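Local atomic coordinates of cellulase IBT99 (Metagenomes, PDB entry 6WBT), a protein that probably hydrolyses 6-phospho-alpha-glucosides as a family 4 glycoside hydrolase, using bound NAD and a manganese ion. Residues A[8-13]-A[37-42]; A[84-89]-A[146-151]. All blocks are in the same frame, centred on the assembly; numbering follows the deposited sequence.

Interaction 1: residues A[8-13]-A[37-42]. With NAD (nicotinamide-adenine-dinucleotide), chain G.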
loop_
_atom_site.group_PDB
_atom_site.type_symbol
_atom_site.label_atom_id
_atom_site.label_comp_id
_atom_site.label_asym_id
_atom_site.label_seq_id
_atom_site.Cartn_x
_atom_site.Cartn_y
_atom_site.Cartn_z
ATOM N N VAL A 8 28.735 -27.359 -10.844
ATOM C CA VAL A 8 29.890 -26.475 -10.770
ATOM C C VAL A 8 29.896 -25.803 -9.405
ATOM O O VAL A 8 28.878 -25.248 -8.976
ATOM C CB VAL A 8 29.876 -25.423 -11.894
ATOM C CG1 VAL A 8 31.104 -24.530 -11.802
ATOM C CG2 VAL A 8 29.801 -26.101 -13.252
ATOM N N ILE A 9 31.039 -25.853 -8.729
ATOM C CA ILE A 9 31.224 -25.199 -7.439
ATOM C C ILE A 9 32.036 -23.936 -7.697
ATOM O O ILE A 9 33.264 -23.982 -7.817
ATOM C CB ILE A 9 31.908 -26.120 -6.426
ATOM C CG1 ILE A 9 31.061 -27.370 -6.187
ATOM C CG2 ILE A 9 32.153 -25.384 -5.117
ATOM C CD1 ILE A 9 31.634 -28.307 -5.149
ATOM N N CYS A 10 31.349 -22.800 -7.791
ATOM C CA CYS A 10 32.004 -21.512 -8.006
ATOM C C CYS A 10 32.734 -21.120 -6.729
ATOM O O CYS A 10 32.121 -20.677 -5.756
ATOM C CB CYS A 10 30.984 -20.454 -8.408
ATOM S SG CYS A 10 31.700 -18.840 -8.795
ATOM N N GLY A 11 34.054 -21.282 -6.730
ATOM C CA GLY A 11 34.845 -21.046 -5.540
ATOM C C GLY A 11 35.353 -22.340 -4.941
ATOM O O GLY A 11 35.196 -22.584 -3.740
ATOM N N GLY A 12 35.964 -23.181 -5.778
ATOM C CA GLY A 12 36.439 -24.478 -5.331
ATOM C C GLY A 12 37.553 -24.417 -4.310
ATOM O O GLY A 12 37.819 -25.419 -3.637
ATOM N N GLY A 13 38.211 -23.268 -4.176
ATOM C CA GLY A 13 39.264 -23.112 -3.193
ATOM C C GLY A 13 38.751 -22.663 -1.841
ATOM O O GLY A 13 39.474 -22.017 -1.077
ATOM N N TRP A 37 32.605 -29.976 -11.283
ATOM C CA TRP A 37 33.516 -28.922 -11.707
ATOM C C TRP A 37 33.852 -28.013 -10.535
ATOM O O TRP A 37 32.960 -27.597 -9.788
ATOM C CB TRP A 37 32.912 -28.107 -12.853
ATOM C CG TRP A 37 32.985 -28.802 -14.178
ATOM C CD1 TRP A 37 32.134 -29.756 -14.652
ATOM C CD2 TRP A 37 33.968 -28.597 -15.201
ATOM N NE1 TRP A 37 32.524 -30.158 -15.906
ATOM C CE2 TRP A 37 33.648 -29.462 -16.266
ATOM C CE3 TRP A 37 35.087 -27.768 -15.319
ATOM C CZ2 TRP A 37 34.406 -29.520 -17.435
ATOM C CZ3 TRP A 37 35.838 -27.827 -16.481
ATOM C CH2 TRP A 37 35.494 -28.697 -17.522
ATOM N N LEU A 38 35.137 -27.707 -10.380
ATOM C CA LEU A 38 35.618 -26.767 -9.376
ATOM C C LEU A 38 36.178 -25.556 -10.109
ATOM O O LEU A 38 37.208 -25.653 -10.782
ATOM C CB LEU A 38 36.678 -27.410 -8.484
ATOM C CG LEU A 38 36.247 -28.622 -7.657
ATOM C CD1 LEU A 38 37.407 -29.118 -6.810
ATOM C CD2 LEU A 38 35.042 -28.295 -6.783
ATOM N N TYR A 39 35.500 -24.420 -9.984
ATOM C CA TYR A 39 35.917 -23.181 -10.622
ATOM C C TYR A 39 36.348 -22.175 -9.566
ATOM O O TYR A 39 35.730 -22.071 -8.502
ATOM C CB TYR A 39 34.792 -22.588 -11.472
ATOM C CG TYR A 39 35.043 -21.159 -11.897
ATOM C CD1 TYR A 39 35.930 -20.865 -12.923
ATOM C CD2 TYR A 39 34.391 -20.102 -11.272
ATOM C CE1 TYR A 39 36.164 -19.558 -13.315
ATOM C CE2 TYR A 39 34.618 -18.793 -11.656
ATOM C CZ TYR A 39 35.505 -18.527 -12.677
ATOM O OH TYR A 39 35.730 -17.225 -13.058
ATOM N N ASP A 40 37.405 -21.430 -9.873
ATOM C CA ASP A 40 37.929 -20.425 -8.961
ATOM C C ASP A 40 38.817 -19.477 -9.750
ATOM O O ASP A 40 39.273 -19.795 -10.851
ATOM C CB ASP A 40 38.707 -21.069 -7.809
ATOM C CG ASP A 40 38.791 -20.178 -6.596
ATOM O OD1 ASP A 40 39.134 -18.983 -6.746
ATOM O OD2 ASP A 40 38.499 -20.674 -5.488
ATOM N N ILE A 41 39.049 -18.297 -9.173
ATOM C CA ILE A 41 39.965 -17.332 -9.770
ATOM C C ILE A 41 41.388 -17.487 -9.249
ATOM O O ILE A 41 42.325 -16.970 -9.873
ATOM C CB ILE A 41 39.488 -15.886 -9.535
ATOM C CG1 ILE A 41 39.502 -15.557 -8.044
ATOM C CG2 ILE A 41 38.099 -15.681 -10.120
ATOM C CD1 ILE A 41 39.185 -14.114 -7.740
ATOM N N ASP A 42 41.579 -18.182 -8.131
ATOM C CA ASP A 42 42.905 -18.445 -7.580
ATOM C C ASP A 42 43.289 -19.872 -7.952
ATOM O O ASP A 42 42.716 -20.835 -7.431
ATOM C CB ASP A 42 42.915 -18.238 -6.064
ATOM C CG ASP A 42 44.325 -18.210 -5.474
ATOM O OD1 ASP A 42 45.302 -18.453 -6.214
ATOM O OD2 ASP A 42 44.459 -17.937 -4.263
HETATM P PA NAD G . 37.683 -18.940 1.569
HETATM O O1A NAD G . 38.303 -17.583 1.579
HETATM O O2A NAD G . 38.365 -20.028 2.331
HETATM O O5B NAD G . 37.472 -19.403 0.045
HETATM C C5B NAD G . 36.719 -18.552 -0.862
HETATM C C4B NAD G . 37.087 -18.894 -2.285
HETATM O O4B NAD G . 36.385 -18.008 -3.199
HETATM C C3B NAD G . 38.576 -18.764 -2.648
HETATM O O3B NAD G . 39.007 -19.939 -3.323
HETATM C C2B NAD G . 38.595 -17.564 -3.601
HETATM O O2B NAD G . 39.693 -17.547 -4.488
HETATM C C1B NAD G . 37.246 -17.744 -4.281
HETATM N N9A NAD G . 36.773 -16.565 -4.998
HETATM C C8A NAD G . 36.943 -15.255 -4.627
HETATM N N7A NAD G . 36.419 -14.401 -5.471
HETATM C C5A NAD G . 35.877 -15.195 -6.471
HETATM C C6A NAD G . 35.185 -14.881 -7.656
HETATM N N6A NAD G . 34.915 -13.639 -8.046
HETATM N N1A NAD G . 34.783 -15.912 -8.436
HETATM C C2A NAD G . 35.060 -17.160 -8.038
HETATM N N3A NAD G . 35.701 -17.573 -6.948
HETATM C C4A NAD G . 36.091 -16.532 -6.193
HETATM O O3 NAD G . 36.171 -18.824 2.090
HETATM P PN NAD G . 35.304 -19.718 3.101
HETATM O O1N NAD G . 35.375 -21.145 2.670
HETATM O O2N NAD G . 35.690 -19.377 4.502
HETATM O O5D NAD G . 33.838 -19.146 2.801
HETATM C C5D NAD G . 33.381 -19.148 1.426
HETATM C C4D NAD G . 32.113 -18.339 1.323
HETATM O O4D NAD G . 31.038 -19.060 1.967
HETATM C C3D NAD G . 32.140 -16.965 2.008
HETATM O O3D NAD G . 31.560 -15.991 1.152
HETATM C C2D NAD G . 31.257 -17.226 3.233
HETATM O O2D NAD G . 30.732 -16.059 3.845
HETATM C C1D NAD G . 30.193 -18.123 2.614
HETATM N N1N NAD G . 29.379 -18.835 3.640
HETATM C C2N NAD G . 28.088 -18.445 3.874
HETATM C C3N NAD G . 27.324 -19.077 4.843
HETATM C C7N NAD G . 25.891 -18.638 5.011
HETATM O O7N NAD G . 25.389 -18.633 6.132
HETATM N N7N NAD G . 25.217 -18.305 3.919
HETATM C C4N NAD G . 27.898 -20.094 5.599
HETATM C C5N NAD G . 29.187 -20.500 5.329
HETATM C C6N NAD G . 29.909 -19.862 4.345
#

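Interaction 2: residues A[84-89]-A[146-151]. With NAD (nicotinamide-adenine-dinucleotide), chain G; G6P (6-O-phosphono-alpha-D-glucopyranose), chain F.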
loop_
_atom_site.group_PDB
_atom_site.type_symbol
_atom_site.label_atom_id
_atom_site.label_comp_id
_atom_site.label_asym_id
_atom_site.label_seq_id
_atom_site.Cartn_x
_atom_site.Cartn_y
_atom_site.Cartn_z
ATOM N N ALA A 84 27.522 -21.421 -5.572
ATOM C CA ALA A 84 28.448 -20.321 -5.342
ATOM C C ALA A 84 28.840 -20.251 -3.873
ATOM O O ALA A 84 27.976 -20.252 -2.990
ATOM C CB ALA A 84 27.828 -18.996 -5.786
ATOM N N GLN A 85 30.143 -20.187 -3.618
ATOM C CA GLN A 85 30.660 -20.024 -2.265
ATOM C C GLN A 85 31.922 -19.165 -2.315
ATOM O O GLN A 85 32.949 -19.483 -1.713
ATOM C CB GLN A 85 30.919 -21.379 -1.609
ATOM C CG GLN A 85 31.795 -22.320 -2.421
ATOM C CD GLN A 85 32.031 -23.641 -1.717
ATOM O OE1 GLN A 85 31.260 -24.038 -0.843
ATOM N NE2 GLN A 85 33.104 -24.327 -2.091
HETATM N N MSE A 86 31.852 -18.055 -3.042
HETATM C CA MSE A 86 32.993 -17.163 -3.194
HETATM C C MSE A 86 33.177 -16.277 -1.969
HETATM O O MSE A 86 32.231 -16.019 -1.224
HETATM C CB MSE A 86 32.829 -16.292 -4.441
HETATM C CG MSE A 86 31.706 -15.270 -4.336
HETATM SE SE MSE A 86 31.549 -14.130 -5.911
HETATM C CE MSE A 86 31.102 -15.495 -7.229
ATOM N N ARG A 87 34.411 -15.819 -1.764
ATOM C CA ARG A 87 34.742 -14.829 -0.740
ATOM C C ARG A 87 35.670 -13.821 -1.408
ATOM O O ARG A 87 36.893 -13.993 -1.399
ATOM C CB ARG A 87 35.383 -15.471 0.488
ATOM C CG ARG A 87 35.700 -14.481 1.598
ATOM C CD ARG A 87 36.477 -15.128 2.732
ATOM N NE ARG A 87 35.710 -16.169 3.410
ATOM C CZ ARG A 87 34.902 -15.948 4.442
ATOM N NH1 ARG A 87 34.750 -14.718 4.916
ATOM N NH2 ARG A 87 34.245 -16.955 5.000
ATOM N N VAL A 88 35.082 -12.779 -2.001
ATOM C CA VAL A 88 35.873 -11.771 -2.695
ATOM C C VAL A 88 36.815 -11.103 -1.708
ATOM O O VAL A 88 36.399 -10.626 -0.645
ATOM C CB VAL A 88 34.957 -10.748 -3.380
ATOM C CG1 VAL A 88 35.790 -9.711 -4.120
ATOM C CG2 VAL A 88 33.997 -11.448 -4.332
ATOM N N GLY A 89 38.100 -11.067 -2.059
ATOM C CA GLY A 89 39.127 -10.591 -1.164
ATOM C C GLY A 89 39.708 -11.647 -0.250
ATOM O O GLY A 89 40.763 -11.410 0.353
ATOM N N ASN A 146 22.929 -19.826 -4.508
ATOM C CA ASN A 146 23.936 -18.962 -3.908
ATOM C C ASN A 146 23.795 -18.972 -2.393
ATOM O O ASN A 146 22.710 -18.714 -1.861
ATOM C CB ASN A 146 23.803 -17.546 -4.458
ATOM C CG ASN A 146 24.741 -16.567 -3.782
ATOM O OD1 ASN A 146 25.843 -16.925 -3.366
ATOM N ND2 ASN A 146 24.302 -15.320 -3.661
ATOM N N TYR A 147 24.889 -19.276 -1.703
ATOM C CA TYR A 147 24.940 -19.160 -0.252
ATOM C C TYR A 147 26.176 -18.387 0.186
ATOM O O TYR A 147 26.638 -18.552 1.318
ATOM C CB TYR A 147 24.895 -20.539 0.413
ATOM C CG TYR A 147 25.950 -21.507 -0.069
ATOM C CD1 TYR A 147 25.735 -22.298 -1.190
ATOM C CD2 TYR A 147 27.155 -21.643 0.607
ATOM C CE1 TYR A 147 26.693 -23.188 -1.632
ATOM C CE2 TYR A 147 28.118 -22.531 0.174
ATOM C CZ TYR A 147 27.882 -23.300 -0.945
ATOM O OH TYR A 147 28.844 -24.183 -1.374
ATOM N N SER A 148 26.723 -17.554 -0.694
ATOM C CA SER A 148 27.856 -16.716 -0.344
ATOM C C SER A 148 27.380 -15.451 0.357
ATOM O O SER A 148 26.304 -14.918 0.070
ATOM C CB SER A 148 28.667 -16.356 -1.591
ATOM O OG SER A 148 27.859 -15.727 -2.569
ATOM N N ASN A 149 28.195 -14.974 1.282
ATOM C CA ASN A 149 27.868 -13.838 2.124
ATOM C C ASN A 149 28.495 -12.560 1.586
ATOM O O ASN A 149 29.483 -12.600 0.847
ATOM C CB ASN A 149 28.351 -14.092 3.556
ATOM C CG ASN A 149 27.349 -14.878 4.379
ATOM O OD1 ASN A 149 26.147 -14.841 4.116
ATOM N ND2 ASN A 149 27.839 -15.587 5.389
ATOM N N PRO A 150 27.932 -11.386 1.927
ATOM C CA PRO A 150 26.698 -11.194 2.703
ATOM C C PRO A 150 25.449 -11.483 1.878
ATOM O O PRO A 150 25.170 -10.764 0.921
ATOM C CB PRO A 150 26.756 -9.714 3.105
ATOM C CG PRO A 150 28.175 -9.293 2.868
ATOM C CD PRO A 150 28.626 -10.110 1.703
ATOM N N ALA A 151 24.709 -12.527 2.262
ATOM C CA ALA A 151 23.557 -12.953 1.474
ATOM C C ALA A 151 22.480 -11.879 1.413
ATOM O O ALA A 151 21.698 -11.844 0.457
ATOM C CB ALA A 151 22.985 -14.250 2.044
HETATM P PA NAD G . 37.683 -18.940 1.569
HETATM O O1A NAD G . 38.303 -17.583 1.579
HETATM O O2A NAD G . 38.365 -20.028 2.331
HETATM O O5B NAD G . 37.472 -19.403 0.045
HETATM C C5B NAD G . 36.719 -18.552 -0.862
HETATM C C4B NAD G . 37.087 -18.894 -2.285
HETATM O O4B NAD G . 36.385 -18.008 -3.199
HETATM C C3B NAD G . 38.576 -18.764 -2.648
HETATM O O3B NAD G . 39.007 -19.939 -3.323
HETATM C C2B NAD G . 38.595 -17.564 -3.601
HETATM O O2B NAD G . 39.693 -17.547 -4.488
HETATM C C1B NAD G . 37.246 -17.744 -4.281
HETATM N N9A NAD G . 36.773 -16.565 -4.998
HETATM C C8A NAD G . 36.943 -15.255 -4.627
HETATM N N7A NAD G . 36.419 -14.401 -5.471
HETATM C C5A NAD G . 35.877 -15.195 -6.471
HETATM C C6A NAD G . 35.185 -14.881 -7.656
HETATM N N6A NAD G . 34.915 -13.639 -8.046
HETATM N N1A NAD G . 34.783 -15.912 -8.436
HETATM C C2A NAD G . 35.060 -17.160 -8.038
HETATM N N3A NAD G . 35.701 -17.573 -6.948
HETATM C C4A NAD G . 36.091 -16.532 -6.193
HETATM O O3 NAD G . 36.171 -18.824 2.090
HETATM P PN NAD G . 35.304 -19.718 3.101
HETATM O O1N NAD G . 35.375 -21.145 2.670
HETATM O O2N NAD G . 35.690 -19.377 4.502
HETATM O O5D NAD G . 33.838 -19.146 2.801
HETATM C C5D NAD G . 33.381 -19.148 1.426
HETATM C C4D NAD G . 32.113 -18.339 1.323
HETATM O O4D NAD G . 31.038 -19.060 1.967
HETATM C C3D NAD G . 32.140 -16.965 2.008
HETATM O O3D NAD G . 31.560 -15.991 1.152
HETATM C C2D NAD G . 31.257 -17.226 3.233
HETATM O O2D NAD G . 30.732 -16.059 3.845
HETATM C C1D NAD G . 30.193 -18.123 2.614
HETATM N N1N NAD G . 29.379 -18.835 3.640
HETATM C C2N NAD G . 28.088 -18.445 3.874
HETATM C C3N NAD G . 27.324 -19.077 4.843
HETATM C C7N NAD G . 25.891 -18.638 5.011
HETATM O O7N NAD G . 25.389 -18.633 6.132
HETATM N N7N NAD G . 25.217 -18.305 3.919
HETATM C C4N NAD G . 27.898 -20.094 5.599
HETATM C C5N NAD G . 29.187 -20.500 5.329
HETATM C C6N NAD G . 29.909 -19.862 4.345
HETATM C C1 G6P F . 27.089 -19.388 9.849
HETATM C C2 G6P F . 26.715 -18.047 9.223
HETATM C C3 G6P F . 27.805 -17.562 8.274
HETATM C C4 G6P F . 29.164 -17.600 8.961
HETATM C C5 G6P F . 29.405 -18.996 9.523
HETATM C C6 G6P F . 30.771 -19.134 10.188
HETATM O O1 G6P F . 27.119 -20.396 8.834
HETATM O O2 G6P F . 25.484 -18.181 8.505
HETATM O O3 G6P F . 27.513 -16.226 7.852
HETATM O O4 G6P F . 30.193 -17.270 8.022
HETATM O O5 G6P F . 28.375 -19.299 10.465
HETATM O O6 G6P F . 31.551 -17.955 10.003
HETATM P P G6P F . 33.130 -17.986 10.316
HETATM O O1P G6P F . 33.401 -16.660 10.983
HETATM O O2P G6P F . 33.776 -18.164 8.963
HETATM O O3P G6P F . 33.286 -19.179 11.229
#

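Interaction 1: residues A[8-13]-A[37-42]
Ile9 and Tyr39 carry the backbone pairing of two parallel strands. Ile9 N donates to Trp37 O at 2.8 Å, and Tyr39 N returns a bond to Ile9 O. At the end of the strands Tyr39 O accepts from both Gly11 N and Gly12 N, with Gly12 N standing above the carbonyl plane. The strands belong to the beta-alpha-beta unit 5-10, 17-25, 33-39 that opens the Rossmann fold. Gly11, Gly12 and Gly13 form its glycine-rich turn, and Asp40 follows the second strand. With Asp40 CG anti to the backbone N (chi1 -157°), CG is set beside the adenosine ribose of NAD. Asp40 OD2 takes Gly13 N on its anti lone pair at 2.9 Å. Asp40 OD1 accepts from NAD O2B at 2.7 Å and from Asp42 N, closing an Asx turn. The apolar contacts fall on two faces. Val8 CG2 meets Trp37 CB at 3.7 Å. On the other face Ile9 CD1 and Leu38 CD2 touch at 3.8 Å, their side chains side by side. A sulfur-aromatic contact lies on the face of Val8 and Trp37: Cys10 SG sits in the plane of the Tyr39 ring, at its edge, 3.9 Å from Tyr39 CD2. Phe76 meets the Tyr39 ring edge-to-face.

Interaction 2: residues A[84-89]-A[146-151]
Two loops that follow neighbouring parallel strands of the Rossmann sheet, 81-84 and 143-146, meet here along NAD. Gln85 and Tyr147 make the main polar contact. Tyr147 OH donates to Gln85 OE1 at 2.5 Å. The two side chains lie side by side and point the same way, with amide and ring planes 81° apart. Tyr147 CG sits between its backbone N and carbonyl carbon (chi1 54°), which sets CG near Ala84 O, and the ring turns a face to that oxygen. Ala84 O lies over the centre of the Tyr147 ring, 3.4 Å above its plane. The same oxygen accepts a weak bond from Tyr147 N. Ser148 CB packs on Met86 O at 3.6 Å. Ser148 N donates to Asn146 OD1, which makes an Asx turn; Ser148 OG is also close to that oxygen.

Backbone oxygens from both loops face the cofactor: NAD N7N donates to Tyr147 O at 3.0 Å, and NAD O3D lies close to Met86 O. Arg87 NE and NH2 reach the NAD diphosphate, and Arg87 NH1 forms a salt bridge with Glu110. A cis peptide bond precedes Pro150. Just before it, Asn149 ND2 gives a weak hydrogen bond to G6P O3, 2.6 Å away.

How the interactions relate
Interactions 1 and 2 lie at the C-terminal ends of parallel strands of one Rossmann sheet, their centres 12 Å apart. Strand 5-10 runs between strands 33-39 and 81-84, so residues 8-13 and 84-89 touch. Cys10 O and Gln85 N are 3.0 Å apart, a probable hydrogen bond. Gln85 NE2 reaches Gly11 O at 3.2 Å. Cys10 SG packs on the selenomethionine Met86 CE at 3.7 Å, near the adenine. NAD spans both contacts, and both touch its adenine. Interaction 1 binds the adenosine ribose hydroxyls. Interaction 2 reaches that ribose through Arg87 N and adds contacts to the diphosphate, the other ribose and the carboxamide. Manganese lies about 7 Å from the Tyr147 side chain.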